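O-ureido-L-serine synthase (Streptomyces lavendulae, PDB 3X43) makes O-ureido-L-serine from O-acetyl-L-serine and hydroxyurea on the pathway to the antibiotic D-cycloserine, using pyridoxal 5'-phosphate, and also accepts sulfide to give L-cysteine. Local coordinates at residues B[22-27]-B[275-280]; B[65-70]-B[137-142]; B[74-79]-B[102-107]; B[150-155]-B[179-184]; B[185-190]-B[230-235]. All blocks are in the same frame, centred on the assembly; numbering follows the deposited sequence.

Interaction 1 (B[22-27]-B[275-280]); sequences MAPEHT and SIAEHA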
# COMPACT_ATOMS: atom_id res chain seq x y z
N MET B 22 18.84 7.19 -18.35
CA MET B 22 20.22 6.73 -18.18
C MET B 22 20.55 5.33 -18.71
O MET B 22 21.72 5.01 -18.90
CB MET B 22 20.62 6.79 -16.71
CG MET B 22 20.81 8.19 -16.18
SD MET B 22 21.25 8.19 -14.44
CE MET B 22 22.90 7.61 -14.51
N ALA B 23 19.55 4.49 -18.95
CA ALA B 23 19.87 3.14 -19.42
C ALA B 23 19.77 2.94 -20.93
O ALA B 23 19.01 3.63 -21.61
CB ALA B 23 18.99 2.12 -18.71
N PRO B 24 20.56 2.01 -21.48
CA PRO B 24 20.51 1.75 -22.92
C PRO B 24 19.09 1.33 -23.29
O PRO B 24 18.50 0.47 -22.63
CB PRO B 24 21.52 0.62 -23.12
CG PRO B 24 22.44 0.72 -21.93
CD PRO B 24 21.57 1.19 -20.80
N GLU B 25 18.55 1.95 -24.33
CA GLU B 25 17.18 1.69 -24.79
C GLU B 25 16.73 0.24 -24.86
O GLU B 25 15.57 -0.06 -24.58
CB GLU B 25 16.98 2.34 -26.16
CG GLU B 25 17.64 3.70 -26.33
CD GLU B 25 16.84 4.64 -27.23
OE1 GLU B 25 15.59 4.60 -27.16
OE2 GLU B 25 17.46 5.41 -28.00
N HIS B 26 17.63 -0.67 -25.24
CA HIS B 26 17.30 -2.09 -25.35
C HIS B 26 17.37 -2.77 -23.98
O HIS B 26 17.26 -4.00 -23.88
CB HIS B 26 18.28 -2.78 -26.30
CG HIS B 26 19.67 -2.91 -25.75
ND1 HIS B 26 20.46 -1.81 -25.48
CD2 HIS B 26 20.39 -3.99 -25.39
CE1 HIS B 26 21.62 -2.22 -24.98
NE2 HIS B 26 21.60 -3.54 -24.91
N THR B 27 17.54 -1.96 -22.95
CA THR B 27 17.69 -2.43 -21.58
C THR B 27 16.72 -1.75 -20.60
O THR B 27 16.13 -0.71 -20.91
CB THR B 27 19.16 -2.17 -21.15
OG1 THR B 27 19.90 -3.39 -21.22
CG2 THR B 27 19.25 -1.58 -19.76
N SER B 275 27.14 -0.45 -16.79
CA SER B 275 28.26 -1.18 -17.39
C SER B 275 27.78 -2.51 -17.98
O SER B 275 27.98 -2.79 -19.15
CB SER B 275 29.33 -1.43 -16.33
OG SER B 275 30.51 -1.95 -16.92
N ILE B 276 27.13 -3.31 -17.14
CA ILE B 276 26.60 -4.60 -17.57
C ILE B 276 25.58 -4.41 -18.68
O ILE B 276 25.57 -5.15 -19.67
CB ILE B 276 25.90 -5.32 -16.40
CG1 ILE B 276 26.91 -5.63 -15.29
CG2 ILE B 276 25.23 -6.58 -16.89
CD1 ILE B 276 26.28 -5.91 -13.95
N ALA B 277 24.73 -3.41 -18.51
CA ALA B 277 23.68 -3.13 -19.49
C ALA B 277 24.20 -2.78 -20.88
O ALA B 277 23.64 -3.21 -21.89
CB ALA B 277 22.79 -2.01 -18.98
N GLU B 278 25.27 -2.00 -20.91
CA GLU B 278 25.88 -1.56 -22.17
C GLU B 278 25.98 -2.65 -23.23
O GLU B 278 25.66 -2.43 -24.39
CB GLU B 278 27.27 -0.98 -21.90
CG GLU B 278 27.50 0.40 -22.48
CD GLU B 278 28.93 0.60 -22.96
OE1 GLU B 278 29.11 1.03 -24.12
OE2 GLU B 278 29.87 0.32 -22.18
N HIS B 279 26.43 -3.84 -22.82
CA HIS B 279 26.60 -4.94 -23.76
C HIS B 279 25.65 -6.10 -23.55
O HIS B 279 25.76 -7.11 -24.24
CB HIS B 279 28.04 -5.46 -23.68
CG HIS B 279 29.08 -4.40 -23.90
ND1 HIS B 279 29.97 -4.01 -22.93
CD2 HIS B 279 29.35 -3.64 -24.99
CE1 HIS B 279 30.75 -3.05 -23.40
NE2 HIS B 279 30.39 -2.81 -24.65
N ALA B 280 24.72 -5.96 -22.62
CA ALA B 280 23.76 -7.02 -22.33
C ALA B 280 22.76 -7.25 -23.47
O ALA B 280 22.42 -6.34 -24.22
CB ALA B 280 23.01 -6.69 -21.06
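A type I beta turn running from Pro24 to Thr27, in the loop that joins two antiparallel strands, leans against the C-terminal end of helix 264-279. The contact centres on the methyl group of Ala277, on the helix, which points at the loop and is held between two side chains: the Pro24 ring meets it through CD (3.9 Å from Ala277 CB) and Thr27 through the methyl CG2 (3.7 Å from Ala277 CB). Pro24 CG also lies over the helix backbone, 4.1 Å from Glu278 N. Thr27 OG1 is buried here with no polar partner in the model.

The polar part is thin. With chi1 at 70°, His26 holds CG between its backbone N and carbonyl carbon, which swings the imidazole across to the helix terminus. There His26 NE2 gives a weak hydrogen bond to Ala280 O, 3.0 Å long and bent to 130° at the hydrogen, with the acceptor in the plane of the ring at its edge. Ala277 O is a more distant neighbour, 3.7 Å from the same His26 NE2, and it already receives the amide of Ala280. Thr27 leads into strand 27-33 and helix 264-279 precedes strand 284-290, so the contact lies where two adjacent parallel strands of the large sheet begin, in a fold type II PLP enzyme.

Interaction 2 (B[65-70]-B[137-142]); sequences TIVECT and WFRARQ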
# COMPACT_ATOMS: atom_id res chain seq x y z
N THR B 65 20.88 1.78 27.50
CA THR B 65 21.78 2.56 26.65
C THR B 65 22.46 1.69 25.60
O THR B 65 22.83 0.54 25.87
CB THR B 65 22.88 3.26 27.48
OG1 THR B 65 22.32 4.36 28.19
CG2 THR B 65 23.99 3.78 26.56
N ILE B 66 22.61 2.24 24.41
CA ILE B 66 23.24 1.55 23.30
C ILE B 66 24.46 2.34 22.84
O ILE B 66 24.44 3.57 22.85
CB ILE B 66 22.29 1.40 22.10
CG1 ILE B 66 20.92 0.90 22.56
CG2 ILE B 66 22.89 0.45 21.09
CD1 ILE B 66 19.81 1.22 21.59
N VAL B 67 25.50 1.62 22.45
CA VAL B 67 26.73 2.24 21.96
C VAL B 67 27.27 1.48 20.76
O VAL B 67 27.22 0.25 20.72
CB VAL B 67 27.85 2.24 23.03
CG1 VAL B 67 27.68 3.43 23.95
CG2 VAL B 67 27.84 0.93 23.82
N GLU B 68 27.78 2.22 19.78
CA GLU B 68 28.33 1.62 18.58
C GLU B 68 29.28 2.60 17.91
O GLU B 68 29.25 3.80 18.19
CB GLU B 68 27.21 1.24 17.61
CG GLU B 68 27.69 0.44 16.40
CD GLU B 68 27.72 -1.05 16.67
OE1 GLU B 68 27.84 -1.83 15.69
OE2 GLU B 68 27.63 -1.46 17.85
N CYS B 69 30.14 2.08 17.03
CA CYS B 69 31.09 2.91 16.32
C CYS B 69 30.43 3.43 15.05
O CYS B 69 30.39 2.74 14.03
CB CYS B 69 32.34 2.10 15.96
SG CYS B 69 33.83 3.11 15.74
N THR B 70 29.92 4.66 15.12
CA THR B 70 29.24 5.28 13.99
C THR B 70 30.15 5.82 12.89
O THR B 70 30.78 6.86 13.03
CB THR B 70 28.32 6.43 14.45
OG1 THR B 70 27.69 7.02 13.30
CG2 THR B 70 29.12 7.49 15.19
N TRP B 137 26.54 -1.46 28.87
CA TRP B 137 25.85 -0.89 27.73
C TRP B 137 25.70 -1.95 26.64
O TRP B 137 26.46 -2.92 26.60
CB TRP B 137 26.64 0.31 27.22
CG TRP B 137 26.42 1.54 28.03
CD1 TRP B 137 25.47 1.73 29.00
CD2 TRP B 137 27.13 2.78 27.91
NE1 TRP B 137 25.55 3.01 29.49
CE2 TRP B 137 26.56 3.68 28.84
CE3 TRP B 137 28.20 3.21 27.12
CZ2 TRP B 137 27.01 4.99 28.99
CZ3 TRP B 137 28.65 4.52 27.26
CH2 TRP B 137 28.06 5.39 28.19
N PHE B 138 24.72 -1.76 25.76
CA PHE B 138 24.46 -2.70 24.67
C PHE B 138 25.20 -2.34 23.39
O PHE B 138 25.25 -1.17 23.00
CB PHE B 138 22.95 -2.78 24.40
CG PHE B 138 22.60 -3.57 23.16
CD1 PHE B 138 22.37 -4.94 23.23
CD2 PHE B 138 22.52 -2.94 21.92
CE1 PHE B 138 22.07 -5.68 22.09
CE2 PHE B 138 22.23 -3.67 20.76
CZ PHE B 138 22.01 -5.04 20.85
N ARG B 139 25.77 -3.35 22.74
CA ARG B 139 26.51 -3.16 21.50
C ARG B 139 25.79 -3.79 20.30
O ARG B 139 25.49 -4.99 20.30
CB ARG B 139 27.92 -3.75 21.64
CG ARG B 139 28.92 -2.81 22.32
CD ARG B 139 29.90 -2.21 21.32
NE ARG B 139 29.57 -2.57 19.94
CZ ARG B 139 30.37 -2.36 18.90
NH1 ARG B 139 31.56 -1.81 19.07
NH2 ARG B 139 29.97 -2.72 17.68
N ALA B 140 25.52 -2.98 19.29
CA ALA B 140 24.83 -3.44 18.09
C ALA B 140 25.59 -4.54 17.36
O ALA B 140 25.01 -5.58 17.02
CB ALA B 140 24.60 -2.26 17.16
N ARG B 141 26.88 -4.31 17.12
CA ARG B 141 27.71 -5.28 16.41
C ARG B 141 27.18 -5.43 15.00
O ARG B 141 26.98 -6.54 14.50
CB ARG B 141 27.68 -6.64 17.12
CG ARG B 141 27.81 -6.57 18.63
CD ARG B 141 29.07 -7.26 19.12
NE ARG B 141 29.39 -6.89 20.50
CZ ARG B 141 30.51 -6.28 20.89
NH1 ARG B 141 31.44 -5.96 19.99
NH2 ARG B 141 30.70 -5.98 22.17
N GLN B 142 26.96 -4.29 14.35
CA GLN B 142 26.44 -4.26 12.99
C GLN B 142 27.12 -5.24 12.04
O GLN B 142 26.52 -5.66 11.05
CB GLN B 142 26.56 -2.83 12.43
CG GLN B 142 27.93 -2.51 11.86
CD GLN B 142 28.35 -1.07 12.12
OE1 GLN B 142 28.91 -0.40 11.24
NE2 GLN B 142 28.08 -0.59 13.32
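Ile66 and Phe138 pair as parallel strands, with Phe138 N bonded to Thr65 O (3.0 Å, 173° at the hydrogen) and Val67 N bonded to Phe138 O (2.9 Å). On one face of the sheet Ile66 CG2 comes to the edge of the Phe138 ring, 3.5 Å from CD2. On the other, Thr65 CG2, placed anti to its backbone N, sits over the five-membered ring of the Trp137 indole, 3.3 Å from its centroid, a CH-pi contact. Val67 crosses the same indole at about a right angle, its CG1 close against CE3.

The pair lies at one edge of the four-stranded parallel sheet of the smaller domain, strand 138-139 being outermost, and helix 122-135 packs beside Arg139. As the strands part, Glu68 bridges the gap. Its chain bends at chi2 (88°) to bring the carboxylate to the turn at 140-142. Glu68 OE1 takes two bonds, from Gln142 NE2 on its anti lone pair (2.7 Å) and from Gln142 N on the syn side (2.9 Å). Glu68 OE2 accepts from Arg141 N (3.0 Å) and makes a salt bridge with Arg139 NH2 (2.7 Å), lying over a face of the guanidinium whose plane is turned 68° from the carboxylate. Such a grip would be expected to keep Glu68 ionised. Asp129 takes NH1 of both arginines, and Gln142 also touches the cofactor-binding Thr178.

Interaction 3 (B[74-79]-B[102-107]); sequences VGIALA and RKLIRA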
# COMPACT_ATOMS: atom_id res chain seq x y z
N VAL B 74 24.81 4.05 10.20
CA VAL B 74 24.40 3.19 11.31
C VAL B 74 24.18 4.01 12.58
O VAL B 74 23.24 3.76 13.33
CB VAL B 74 25.46 2.11 11.60
CG1 VAL B 74 24.94 1.16 12.66
CG2 VAL B 74 25.77 1.35 10.33
N GLY B 75 25.04 4.99 12.80
CA GLY B 75 24.89 5.83 13.98
C GLY B 75 23.60 6.62 13.94
O GLY B 75 22.88 6.71 14.94
N ILE B 76 23.29 7.19 12.78
CA ILE B 76 22.08 7.98 12.60
C ILE B 76 20.81 7.13 12.78
O ILE B 76 19.83 7.57 13.37
CB ILE B 76 22.06 8.64 11.21
CG1 ILE B 76 23.24 9.61 11.09
CG2 ILE B 76 20.74 9.36 10.98
CD1 ILE B 76 23.37 10.24 9.72
N ALA B 77 20.84 5.90 12.27
CA ALA B 77 19.69 5.00 12.39
C ALA B 77 19.48 4.53 13.83
O ALA B 77 18.34 4.45 14.32
CB ALA B 77 19.88 3.80 11.47
N LEU B 78 20.57 4.21 14.52
CA LEU B 78 20.49 3.76 15.90
C LEU B 78 20.01 4.93 16.75
O LEU B 78 19.16 4.77 17.62
CB LEU B 78 21.87 3.30 16.38
CG LEU B 78 22.23 1.82 16.52
CD1 LEU B 78 21.09 0.93 16.07
CD2 LEU B 78 23.50 1.56 15.72
N ALA B 79 20.55 6.11 16.48
CA ALA B 79 20.15 7.30 17.21
C ALA B 79 18.66 7.54 17.04
O ALA B 79 17.95 7.88 18.00
CB ALA B 79 20.94 8.51 16.71
N ARG B 102 27.82 14.92 12.67
CA ARG B 102 27.86 15.09 14.11
C ARG B 102 26.54 15.68 14.58
O ARG B 102 25.89 15.12 15.47
CB ARG B 102 29.01 16.03 14.49
CG ARG B 102 29.82 15.56 15.69
CD ARG B 102 31.10 16.37 15.85
NE ARG B 102 32.21 15.78 15.09
CZ ARG B 102 33.47 16.20 15.15
NH1 ARG B 102 34.40 15.60 14.43
NH2 ARG B 102 33.79 17.22 15.93
N LYS B 103 26.13 16.79 13.99
CA LYS B 103 24.88 17.46 14.35
C LYS B 103 23.69 16.52 14.16
O LYS B 103 22.72 16.58 14.91
CB LYS B 103 24.68 18.72 13.50
CG LYS B 103 25.90 19.62 13.41
CD LYS B 103 25.72 20.70 12.36
CE LYS B 103 25.12 21.96 12.96
NZ LYS B 103 25.93 23.16 12.63
N LEU B 104 23.78 15.66 13.15
CA LEU B 104 22.72 14.71 12.85
C LEU B 104 22.47 13.79 14.04
O LEU B 104 21.32 13.57 14.43
CB LEU B 104 23.09 13.87 11.63
CG LEU B 104 22.03 13.67 10.54
CD1 LEU B 104 20.69 14.26 10.97
CD2 LEU B 104 22.51 14.32 9.25
N ILE B 105 23.55 13.27 14.61
CA ILE B 105 23.45 12.37 15.75
C ILE B 105 22.89 13.09 16.98
O ILE B 105 22.05 12.55 17.70
CB ILE B 105 24.84 11.78 16.11
CG1 ILE B 105 25.38 10.98 14.93
CG2 ILE B 105 24.74 10.93 17.36
CD1 ILE B 105 24.70 9.65 14.73
N ARG B 106 23.35 14.31 17.21
CA ARG B 106 22.89 15.09 18.35
C ARG B 106 21.45 15.55 18.13
O ARG B 106 20.78 16.00 19.06
CB ARG B 106 23.80 16.31 18.57
CG ARG B 106 24.09 16.61 20.04
CD ARG B 106 25.58 16.58 20.33
NE ARG B 106 25.90 15.79 21.52
CZ ARG B 106 27.13 15.37 21.83
NH1 ARG B 106 28.15 15.65 21.03
NH2 ARG B 106 27.33 14.65 22.93
N ALA B 107 20.98 15.42 16.89
CA ALA B 107 19.62 15.82 16.56
C ALA B 107 18.65 14.82 17.20
O ALA B 107 17.66 15.19 17.82
CB ALA B 107 19.44 15.84 15.05
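Gly75 O receives the amide of Ala79, N to O 2.9 Å, a helical bond that sets them one turn apart along the side facing helix 99-107. The end of Ile105 lies against Gly75 and Ile76. Bent at chi2 (-74°), this side chain turns its CD1 methyl in over the backbone, 3.3 Å from Gly75 C and 3.4 Å from Ile76 N. Because Gly75 has no side chain, the methyl meets bare main chain there. Ala79 lies a turn further on, its CB 4.3 Å from Ile105 O.

The axes run only 15° from parallel and approach to 8.9 Å. That near-parallel course follows from the topology: helix 73-85 links strand 65-68 to strand 88-91, and helix 99-107 links strand 88-91 to strand 111-112, two successive beta-alpha-beta crossovers of the parallel sheet in the smaller domain.

Ile76 CG1 passes 3.9 Å from Ile105 CD1, and with chi2 at 176° the chain stays extended, carrying CD1 across to Leu104, 3.8 Å from CG. Ile105 thus reaches backbone and Ile76 the side chain of Leu104; every touching residue is buried, and the side chains in contact are apolar. Leu104 also packs on Phe261 of the second subunit, and Arg102 gives a hydrogen bond to Glu308 O of that subunit. Asn73, which binds the cofactor, stands at the start of helix 73-85, beside Ile76.

Interaction 4 (B[150-155]-B[179-184]); sequences SYHRET and TGTLTG. With PLP (pyridoxal-5'-phosphate), chain J.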
# COMPACT_ATOMS: atom_id res chain seq x y z
N SER B 150 19.21 -10.92 8.56
CA SER B 150 17.88 -11.48 8.80
C SER B 150 16.76 -10.55 8.35
O SER B 150 15.84 -10.97 7.65
CB SER B 150 17.70 -11.81 10.28
OG SER B 150 17.94 -13.19 10.49
N TYR B 151 16.84 -9.29 8.76
CA TYR B 151 15.82 -8.32 8.38
C TYR B 151 15.77 -8.16 6.85
O TYR B 151 14.70 -7.95 6.28
CB TYR B 151 16.10 -6.97 9.05
CG TYR B 151 14.83 -6.19 9.32
CD1 TYR B 151 13.97 -6.54 10.37
CD2 TYR B 151 14.43 -5.16 8.46
CE1 TYR B 151 12.75 -5.89 10.55
CE2 TYR B 151 13.22 -4.51 8.64
CZ TYR B 151 12.39 -4.88 9.68
OH TYR B 151 11.17 -4.26 9.83
N HIS B 152 16.92 -8.27 6.19
CA HIS B 152 16.97 -8.13 4.74
C HIS B 152 16.32 -9.31 4.04
O HIS B 152 15.72 -9.17 2.97
CB HIS B 152 18.42 -7.97 4.28
CG HIS B 152 19.00 -6.62 4.58
ND1 HIS B 152 18.66 -5.49 3.87
CD2 HIS B 152 19.86 -6.22 5.55
CE1 HIS B 152 19.27 -4.44 4.40
NE2 HIS B 152 20.00 -4.86 5.41
N ARG B 153 16.43 -10.49 4.65
CA ARG B 153 15.83 -11.70 4.10
C ARG B 153 14.31 -11.58 4.10
O ARG B 153 13.64 -11.96 3.14
CB ARG B 153 16.21 -12.90 4.95
CG ARG B 153 17.51 -13.55 4.57
CD ARG B 153 17.70 -14.86 5.30
NE ARG B 153 19.11 -15.05 5.60
CZ ARG B 153 19.63 -14.96 6.82
NH1 ARG B 153 18.84 -14.69 7.85
NH2 ARG B 153 20.93 -15.12 7.00
N GLU B 154 13.79 -11.05 5.19
CA GLU B 154 12.36 -10.93 5.37
C GLU B 154 11.69 -9.67 4.81
O GLU B 154 10.51 -9.71 4.48
CB GLU B 154 12.03 -11.09 6.86
CG GLU B 154 12.45 -12.46 7.41
CD GLU B 154 12.74 -12.45 8.91
OE1 GLU B 154 11.93 -11.89 9.68
OE2 GLU B 154 13.79 -13.01 9.31
N THR B 155 12.42 -8.57 4.71
CA THR B 155 11.82 -7.36 4.17
C THR B 155 12.35 -7.00 2.78
O THR B 155 11.65 -7.15 1.78
CB THR B 155 12.02 -6.18 5.13
OG1 THR B 155 13.41 -5.84 5.20
CG2 THR B 155 11.52 -6.54 6.52
N THR B 179 27.58 -5.96 4.77
CA THR B 179 27.23 -7.09 3.90
C THR B 179 25.86 -7.69 4.20
O THR B 179 25.47 -8.70 3.60
CB THR B 179 28.29 -8.23 3.93
OG1 THR B 179 28.11 -9.06 5.09
CG2 THR B 179 29.69 -7.66 3.92
N GLY B 180 25.12 -7.08 5.12
CA GLY B 180 23.80 -7.59 5.44
C GLY B 180 22.85 -7.61 4.24
O GLY B 180 22.11 -8.57 4.05
N THR B 181 22.88 -6.56 3.44
CA THR B 181 22.00 -6.48 2.27
C THR B 181 22.30 -7.59 1.26
O THR B 181 21.40 -8.34 0.86
CB THR B 181 22.15 -5.12 1.55
OG1 THR B 181 21.87 -4.06 2.47
CG2 THR B 181 21.19 -5.04 0.39
N LEU B 182 23.56 -7.68 0.86
CA LEU B 182 24.00 -8.66 -0.11
C LEU B 182 23.75 -10.08 0.37
O LEU B 182 23.32 -10.94 -0.40
CB LEU B 182 25.49 -8.47 -0.43
CG LEU B 182 26.27 -9.67 -0.97
CD1 LEU B 182 25.88 -9.94 -2.42
CD2 LEU B 182 27.76 -9.37 -0.88
N THR B 183 24.01 -10.32 1.65
CA THR B 183 23.82 -11.64 2.22
C THR B 183 22.36 -12.02 2.28
O THR B 183 21.95 -13.07 1.78
CB THR B 183 24.43 -11.71 3.64
OG1 THR B 183 25.86 -11.64 3.53
CG2 THR B 183 24.03 -13.00 4.34
N GLY B 184 21.56 -11.15 2.90
CA GLY B 184 20.13 -11.41 3.02
C GLY B 184 19.39 -11.52 1.70
O GLY B 184 18.67 -12.48 1.47
N1 PLP J . 26.12 2.37 1.28
C2 PLP J . 25.89 3.19 2.39
C2A PLP J . 25.90 4.70 2.28
C3 PLP J . 25.64 2.57 3.58
O3 PLP J . 25.35 3.29 4.68
C4 PLP J . 25.66 1.15 3.64
C4A PLP J . 25.31 0.43 5.00
C5 PLP J . 25.92 0.39 2.46
C6 PLP J . 26.13 1.03 1.32
C5A PLP J . 26.14 -1.12 2.44
O4P PLP J . 25.01 -1.87 2.90
P PLP J . 25.15 -3.19 3.79
O1P PLP J . 25.79 -2.78 5.03
O2P PLP J . 23.81 -3.71 4.01
O3P PLP J . 25.97 -4.13 3.02
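A chi1 of -74° in His152 sets CG anti to the carbonyl carbon and lays the imidazole broadside against the first turn of helix 180-192, while a chi1 of -57° in Thr181 turns OG1 toward both that ring and the phosphate. Thr181 CA sits over the centre of the imidazole, 3.8 Å from its centroid, a CH-pi contact, and OG1 lies over the same ring, 3.3 Å from CE1. The ring is steadied at ND1 by a hydrogen bond to Thr156, one turn along its own helix.

The threonine hydroxyl makes a short hydrogen bond to PLP O2P (2.5 Å from OG1), and Thr181 N reaches the same oxygen at 3.1 Å; a weaker bond joins Thr179 N to O3P (3.0 Å). The phosphate therefore rests at the N-terminus of the helix, whose dipole would be expected to stabilise its charge, in the glycine- and threonine-rich cup of residues 177-181. His152 packs behind Thr181, its ring also lying near PLP O2P without a bond in the model.

One turn on along the helix, His152 CB meets Gly184 CA at 4.0 Å and Arg153 CG lies 3.5 Å from Gly184 O; glycine here lets the axes close to 7.8 Å at a crossing of -53°. Helix 43-56 adjoins His152 through Arg45, strand 197-203 packs against Leu182, and Val191 of the third subunit packs on Arg153.

Interaction 5 (B[185-190]-B[230-235]); sequences VGQMLR and VLDRSV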
# COMPACT_ATOMS: atom_id res chain seq x y z
N VAL B 185 19.53 -10.52 0.84
CA VAL B 185 18.84 -10.55 -0.44
C VAL B 185 19.38 -11.71 -1.29
O VAL B 185 18.62 -12.44 -1.92
CB VAL B 185 19.01 -9.20 -1.19
CG1 VAL B 185 18.47 -9.29 -2.63
CG2 VAL B 185 18.26 -8.12 -0.44
N GLY B 186 20.70 -11.88 -1.26
CA GLY B 186 21.35 -12.93 -2.03
C GLY B 186 20.89 -14.34 -1.70
O GLY B 186 20.68 -15.18 -2.59
N GLN B 187 20.75 -14.63 -0.42
CA GLN B 187 20.33 -15.95 -0.02
C GLN B 187 18.90 -16.18 -0.48
O GLN B 187 18.54 -17.27 -0.93
CB GLN B 187 20.43 -16.10 1.49
CG GLN B 187 21.79 -16.59 1.95
CD GLN B 187 22.01 -16.42 3.44
OE1 GLN B 187 21.16 -15.91 4.16
NE2 GLN B 187 23.18 -16.86 3.90
N MET B 188 18.08 -15.14 -0.39
CA MET B 188 16.69 -15.29 -0.80
C MET B 188 16.60 -15.44 -2.33
O MET B 188 15.88 -16.30 -2.85
CB MET B 188 15.87 -14.09 -0.31
CG MET B 188 15.70 -14.02 1.23
SD MET B 188 15.27 -15.63 2.00
CE MET B 188 13.51 -15.57 2.01
N LEU B 189 17.35 -14.62 -3.05
CA LEU B 189 17.36 -14.66 -4.50
C LEU B 189 17.85 -15.99 -5.05
O LEU B 189 17.17 -16.60 -5.87
CB LEU B 189 18.23 -13.53 -5.05
CG LEU B 189 17.55 -12.16 -5.10
CD1 LEU B 189 18.45 -11.16 -5.80
CD2 LEU B 189 16.22 -12.28 -5.82
N ARG B 190 19.03 -16.44 -4.61
CA ARG B 190 19.59 -17.71 -5.08
C ARG B 190 18.59 -18.87 -5.03
O ARG B 190 18.58 -19.72 -5.93
CB ARG B 190 20.86 -18.06 -4.29
CG ARG B 190 20.68 -19.11 -3.21
CD ARG B 190 21.85 -20.09 -3.16
NE ARG B 190 23.12 -19.48 -2.78
CZ ARG B 190 23.61 -19.43 -1.54
NH1 ARG B 190 22.94 -19.97 -0.53
NH2 ARG B 190 24.78 -18.87 -1.31
N VAL B 230 29.27 -11.65 9.09
CA VAL B 230 27.88 -11.87 8.71
C VAL B 230 27.78 -12.15 7.21
O VAL B 230 26.70 -12.44 6.69
CB VAL B 230 27.02 -10.64 9.10
CG1 VAL B 230 26.59 -9.86 7.86
CG2 VAL B 230 25.82 -11.10 9.89
N LEU B 231 28.92 -12.08 6.52
CA LEU B 231 28.98 -12.31 5.08
C LEU B 231 28.97 -13.77 4.64
O LEU B 231 29.62 -14.62 5.23
CB LEU B 231 30.22 -11.61 4.50
CG LEU B 231 30.64 -12.00 3.07
CD1 LEU B 231 29.56 -11.63 2.08
CD2 LEU B 231 31.93 -11.32 2.73
N ASP B 232 28.22 -14.05 3.58
CA ASP B 232 28.14 -15.39 3.01
C ASP B 232 28.50 -15.18 1.55
O ASP B 232 27.63 -15.13 0.68
CB ASP B 232 26.72 -15.95 3.11
CG ASP B 232 26.51 -17.21 2.27
OD1 ASP B 232 27.45 -17.64 1.56
OD2 ASP B 232 25.40 -17.79 2.31
N ARG B 233 29.79 -15.05 1.27
CA ARG B 233 30.24 -14.81 -0.09
C ARG B 233 29.87 -15.87 -1.12
O ARG B 233 30.08 -15.67 -2.32
CB ARG B 233 31.75 -14.58 -0.11
CG ARG B 233 32.56 -15.57 0.68
CD ARG B 233 34.02 -15.18 0.61
NE ARG B 233 34.45 -14.45 1.81
CZ ARG B 233 35.71 -14.37 2.20
NH1 ARG B 233 36.66 -14.96 1.48
NH2 ARG B 233 36.03 -13.71 3.30
N SER B 234 29.31 -16.99 -0.67
CA SER B 234 28.91 -18.05 -1.59
C SER B 234 27.72 -17.57 -2.44
O SER B 234 27.42 -18.12 -3.51
CB SER B 234 28.52 -19.31 -0.81
OG SER B 234 27.16 -19.26 -0.41
N VAL B 235 27.06 -16.54 -1.93
CA VAL B 235 25.90 -15.96 -2.56
C VAL B 235 26.24 -15.15 -3.82
O VAL B 235 25.41 -14.97 -4.70
CB VAL B 235 25.17 -15.06 -1.54
CG1 VAL B 235 25.35 -13.59 -1.88
CG2 VAL B 235 23.72 -15.45 -1.46
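Gln187 NE2 donates to Asp232 OD2 at 2.9 Å along a nearly straight path (167° at the hydrogen). The acceptor lies in the amide plane and uses its anti lone pair, with carboxylate and amide planes turned 60° apart. Extended beyond CG (chi2 166°), Gln187 reaches from the helix to the loop. Nearby Arg190, bent at chi2 and chi3, brings its guanidinium beside Val235, though the exact placement of the valine side chain is doubtful. The edge of the same group faces Ser234 OG, 2.6 Å from Arg190 NH2, and beyond it Asp232 OD2, 3.8 Å from NH2, a long salt bridge.

These residues tie the middle and C-terminal part of helix 180-192 to the loop that leads into strand 238-242, an outermost strand of the large sheet. The loop is shaped by an Asx turn in which Asp232 OD1 takes Ser234 N at 3.0 Å and which runs into a short 3-10 segment, 233-235. Ser234 OG also donates to Asp232 OD1 (2.6 Å), arriving on the syn side while the amide comes on the anti side.

Further out, Arg153 NE donates to Gln187 OE1, so the amide is held at both ends and its orientation is fixed. Thr183, one turn earlier on the helix, makes weak hydrogen bonds with Val230 O and Asp232 N. Around the helix from Gln187, Met188 packs on Met188 of the third subunit.

Overall arrangement
Interactions 4 and 5 share helix 180-192, their centres about 8 Å apart: its N-terminal turn serves the cofactor phosphate in a buried site, whereas its later turns meet a loop through amide and charged groups nearer the surface, and a hydrogen bond from Arg153 to Gln187 joins the two. Interactions 2 and 3 are buried in the smaller domain, about 12 Å between centres and touching where strand 65-68 passes into helix 73-85; one combines strand pairing with a bonded carboxylate, the other joins apolar side chains without polar bonds between its helices. Interaction 1 stands apart, its centre about 42 Å from that of interaction 2, partly buried, and weakly polar. In sequence it encloses the others.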